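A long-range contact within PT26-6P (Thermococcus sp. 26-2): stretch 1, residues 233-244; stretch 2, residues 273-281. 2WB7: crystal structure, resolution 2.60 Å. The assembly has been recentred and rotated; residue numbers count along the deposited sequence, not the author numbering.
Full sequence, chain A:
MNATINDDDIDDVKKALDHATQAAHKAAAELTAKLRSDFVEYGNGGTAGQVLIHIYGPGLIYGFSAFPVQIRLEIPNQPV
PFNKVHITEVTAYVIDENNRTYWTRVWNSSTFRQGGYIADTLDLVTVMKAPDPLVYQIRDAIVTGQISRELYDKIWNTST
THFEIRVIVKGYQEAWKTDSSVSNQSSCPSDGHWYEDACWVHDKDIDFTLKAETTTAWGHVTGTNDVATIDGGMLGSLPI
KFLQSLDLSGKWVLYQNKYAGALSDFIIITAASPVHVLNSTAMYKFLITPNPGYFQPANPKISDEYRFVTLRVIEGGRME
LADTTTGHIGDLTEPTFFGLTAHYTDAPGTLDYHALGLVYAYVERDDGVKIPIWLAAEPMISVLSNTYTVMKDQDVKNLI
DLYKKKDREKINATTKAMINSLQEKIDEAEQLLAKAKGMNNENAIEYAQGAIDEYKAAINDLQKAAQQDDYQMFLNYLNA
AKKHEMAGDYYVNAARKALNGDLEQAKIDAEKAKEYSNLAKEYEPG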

# COMPACT_ATOMS: atom_id res chain seq x y z
N GLY A 233 5.99 10.25 -5.68
CA GLY A 233 6.49 9.68 -4.42
C GLY A 233 7.92 9.21 -4.60
O GLY A 233 8.29 8.79 -5.69
N MSE A 234 8.73 9.28 -3.55
CA MSE A 234 10.15 9.00 -3.70
C MSE A 234 10.60 7.60 -3.27
O MSE A 234 9.90 6.91 -2.55
N LEU A 235 11.78 7.21 -3.75
CA LEU A 235 12.46 5.99 -3.34
C LEU A 235 13.82 6.34 -2.75
O LEU A 235 14.48 7.27 -3.21
N GLY A 236 14.24 5.57 -1.75
CA GLY A 236 15.59 5.67 -1.24
C GLY A 236 15.92 6.99 -0.55
O GLY A 236 15.12 7.54 0.19
N SER A 237 17.13 7.48 -0.79
CA SER A 237 17.63 8.62 -0.05
C SER A 237 18.42 9.50 -0.98
O SER A 237 19.07 9.00 -1.89
N LEU A 238 18.35 10.80 -0.78
CA LEU A 238 19.27 11.68 -1.47
C LEU A 238 20.70 11.27 -1.11
O LEU A 238 20.94 10.67 -0.06
N PRO A 239 21.67 11.57 -1.97
CA PRO A 239 23.06 11.32 -1.64
C PRO A 239 23.48 11.96 -0.32
O PRO A 239 22.95 12.98 0.07
N ILE A 240 24.47 11.37 0.35
CA ILE A 240 24.85 11.83 1.69
C ILE A 240 25.30 13.29 1.76
O ILE A 240 25.30 13.89 2.85
N LYS A 241 25.69 13.89 0.64
CA LYS A 241 26.12 15.29 0.71
C LYS A 241 25.01 16.18 1.28
O LYS A 241 25.29 17.24 1.81
N PHE A 242 23.76 15.73 1.18
CA PHE A 242 22.63 16.57 1.55
C PHE A 242 22.44 16.67 3.05
O PHE A 242 21.51 17.29 3.51
N LEU A 243 23.35 16.06 3.80
CA LEU A 243 23.33 16.15 5.25
C LEU A 243 23.78 17.52 5.74
O LEU A 243 23.28 18.01 6.74
N GLN A 244 24.73 18.14 5.04
CA GLN A 244 25.15 19.50 5.38
C GLN A 244 24.42 20.55 4.55
O GLN A 244 24.97 21.62 4.26
N SER A 273 11.86 12.93 5.84
CA SER A 273 13.03 13.66 5.36
C SER A 273 13.56 12.94 4.16
O SER A 273 13.42 11.72 4.07
N PRO A 274 14.20 13.66 3.23
CA PRO A 274 14.70 13.00 2.01
C PRO A 274 16.11 12.35 2.12
O PRO A 274 16.60 11.76 1.15
N VAL A 275 16.75 12.47 3.29
CA VAL A 275 18.09 11.94 3.50
C VAL A 275 18.11 11.00 4.69
O VAL A 275 17.61 11.33 5.76
N HIS A 276 18.72 9.83 4.50
CA HIS A 276 18.78 8.79 5.53
C HIS A 276 20.16 8.19 5.55
O HIS A 276 20.53 7.43 4.66
N VAL A 277 20.95 8.55 6.56
CA VAL A 277 22.34 8.11 6.63
C VAL A 277 22.59 7.53 8.00
O VAL A 277 21.99 7.97 8.97
N LEU A 278 23.48 6.55 8.09
CA LEU A 278 23.85 5.98 9.39
C LEU A 278 24.37 7.07 10.32
O LEU A 278 25.01 8.03 9.88
N ASN A 279 24.10 6.91 11.61
CA ASN A 279 24.42 7.90 12.63
C ASN A 279 23.77 9.25 12.45
O ASN A 279 24.12 10.19 13.16
N SER A 280 22.82 9.35 11.53
CA SER A 280 22.07 10.58 11.41
C SER A 280 20.58 10.40 11.78
O SER A 280 20.13 9.28 12.05
N THR A 281 19.84 11.49 11.82
CA THR A 281 18.44 11.48 12.23
C THR A 281 17.53 11.85 11.07
O THR A 281 17.87 12.74 10.30

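Two hydrogen bonds, side by side along the chain, hold these stretches together, and an apolar patch continues the contact beyond them. The backbones come nearest at Ser237 and Val275, whose CA atoms lie 4.9 Å apart. Stretch 1 is loop or turn apart from a 3-10 segment at 240-243, and the part of stretch 2 that meets it is loop.

The first bond is purely backbone. Leu238 N donates to Pro274 O over 2.8 Å, and the angle of 172° at the hydrogen makes it nearly straight. The same acceptor also receives a CA-H...O contact, with Ser237 CA 3.5 Å from Pro274 O. Pro274 has no amide hydrogen to give, so its carbonyl is its backbone polar link to stretch 1.

The second bond uses a side chain. His276 N donates to Ser237 OG over 2.9 Å, at an angle of 155°. Ser237 is in the t rotamer, with chi1 at 173°. Its hydroxyl is used twice, because Ser237 OG in turn donates to Leu238 O at 2.9 Å. The hydroxyl therefore accepts from stretch 2 and donates within its own stretch. It links the His276 amide to the Leu238 carbonyl, while the Leu238 amide is held by Pro274.

The His276 side chain is m, with chi1 at -55°. Its CB sets off sideways, but the end of the side chain comes nearer to stretch 1. Ser237 CB lies at the edge of the ring, near its plane. Gly236 O is 4.0 Å from His276 CD2. Both ring nitrogens, ND1 and NE2, are satisfied by hydrogen bonds elsewhere in the structure.

Leu238 points toward stretch 2 with chi1 m and chi2 t. Its CD1 packs 3.6 Å from Pro274 CB, so apolar contact lies next to the backbone bond. Met234, a selenomethionine, also points toward stretch 2. Its methyl CE reaches within 4.1 Å of Pro274 O.

Val275, chi1 t, meets several residues of stretch 1. Its CG2 lies 3.9 Å from Phe242 CB and 4.3 Å from Leu238 CB. Phe242 is m; its CB points toward stretch 2, but the ring leads away. Its amide is satisfied within the stretch, with Phe242 N donating to Pro239 O at 3.1 Å.

Val277, also t, points toward stretch 1. Its CG2 touches Ile240 CG2 at 3.8 Å and Leu243 CD1 at 3.5 Å. Ile240 has chi1 p and chi2 t, and the end of its side chain leads away. Leu243, exposed, has chi1 m and chi2 t; its CB sets off sideways, but the end of the side chain comes nearer to stretch 2. Its CD2 is 4.3 Å from Val275 CG1 and 3.3 Å from Ser280 OG. That last approach is no hydrogen bond, since a methyl carbon faces the hydroxyl.

A type II turn from Val277 to Ser280 brings Ser280 round to Leu243. It is closed by Ser280 N donating to Val277 O at 3.0 Å. In the 3-10 segment, Leu243 N similarly donates to Ile240 O at 3.1 Å.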

# COMPACT_ATOMS: atom_id res chain seq x y z
CB MSE A 234 11.01 10.05 -2.98
CG MSE A 234 12.29 10.35 -3.73
SE MSE A 234 13.64 11.24 -2.70
CE MSE A 234 13.92 9.88 -1.36
CB LEU A 235 12.71 5.10 -4.55
CG LEU A 235 11.44 4.64 -5.23
CD1 LEU A 235 11.71 4.13 -6.65
CD2 LEU A 235 10.79 3.58 -4.35
CB SER A 237 18.55 8.14 1.06
OG SER A 237 19.18 9.21 1.71
CB LEU A 238 19.00 13.13 -1.07
CG LEU A 238 17.82 13.81 -1.77
CD1 LEU A 238 17.50 15.12 -1.09
CD2 LEU A 238 18.07 14.00 -3.28
CB PRO A 239 23.80 11.96 -2.82
CG PRO A 239 22.85 11.79 -3.98
CD PRO A 239 21.49 12.03 -3.36
CB ILE A 240 25.96 10.94 2.33
CG1 ILE A 240 27.25 11.03 1.52
CG2 ILE A 240 25.46 9.52 2.47
CD1 ILE A 240 28.39 10.21 2.07
CB LYS A 241 26.60 15.83 -0.64
CG LYS A 241 25.52 16.07 -1.65
CD LYS A 241 25.71 17.40 -2.33
CE LYS A 241 24.41 18.16 -2.36
NZ LYS A 241 24.64 19.63 -2.40
CB PHE A 242 21.35 16.11 0.86
CG PHE A 242 21.29 16.46 -0.60
CD1 PHE A 242 21.65 15.53 -1.56
CD2 PHE A 242 20.88 17.71 -1.01
CE1 PHE A 242 21.60 15.84 -2.90
CE2 PHE A 242 20.84 18.04 -2.37
CZ PHE A 242 21.19 17.10 -3.31
CB LEU A 243 24.22 15.07 5.87
CG LEU A 243 23.60 13.70 6.15
CD1 LEU A 243 24.65 12.77 6.75
CD2 LEU A 243 22.38 13.84 7.06
CB GLN A 244 26.67 19.68 5.21
CG GLN A 244 27.54 18.77 6.08
CD GLN A 244 28.21 17.66 5.28
OE1 GLN A 244 28.27 17.71 4.05
NE2 GLN A 244 28.73 16.65 5.99
CB SER A 273 14.13 13.68 6.41
OG SER A 273 13.59 13.87 7.69
CB PRO A 274 14.70 14.14 0.97
CG PRO A 274 14.37 15.44 1.77
CD PRO A 274 14.41 15.12 3.22
CB VAL A 275 19.08 13.04 3.84
CG1 VAL A 275 20.44 12.62 3.43
CG2 VAL A 275 18.71 14.27 3.11
CB HIS A 276 17.74 7.71 5.23
CG HIS A 276 16.35 8.24 5.07
ND1 HIS A 276 15.50 8.41 6.14
CD2 HIS A 276 15.67 8.67 3.98
CE1 HIS A 276 14.34 8.89 5.71
NE2 HIS A 276 14.43 9.06 4.40
CB VAL A 277 23.32 9.29 6.43
CG1 VAL A 277 24.72 8.76 6.24
CG2 VAL A 277 22.90 10.14 5.24
CB LEU A 278 24.89 4.86 9.25
CG LEU A 278 24.41 3.52 8.68
CD1 LEU A 278 25.54 2.51 8.61
CD2 LEU A 278 23.23 2.96 9.47
CB ASN A 279 25.93 8.08 12.84
CG ASN A 279 26.48 7.03 13.78
OD1 ASN A 279 25.75 6.47 14.61
ND2 ASN A 279 27.76 6.73 13.63
CB SER A 280 22.23 11.14 10.02
OG SER A 280 22.46 12.54 10.10
CB THR A 281 18.17 12.51 13.34
OG1 THR A 281 18.88 12.15 14.52
CG2 THR A 281 16.69 12.59 13.65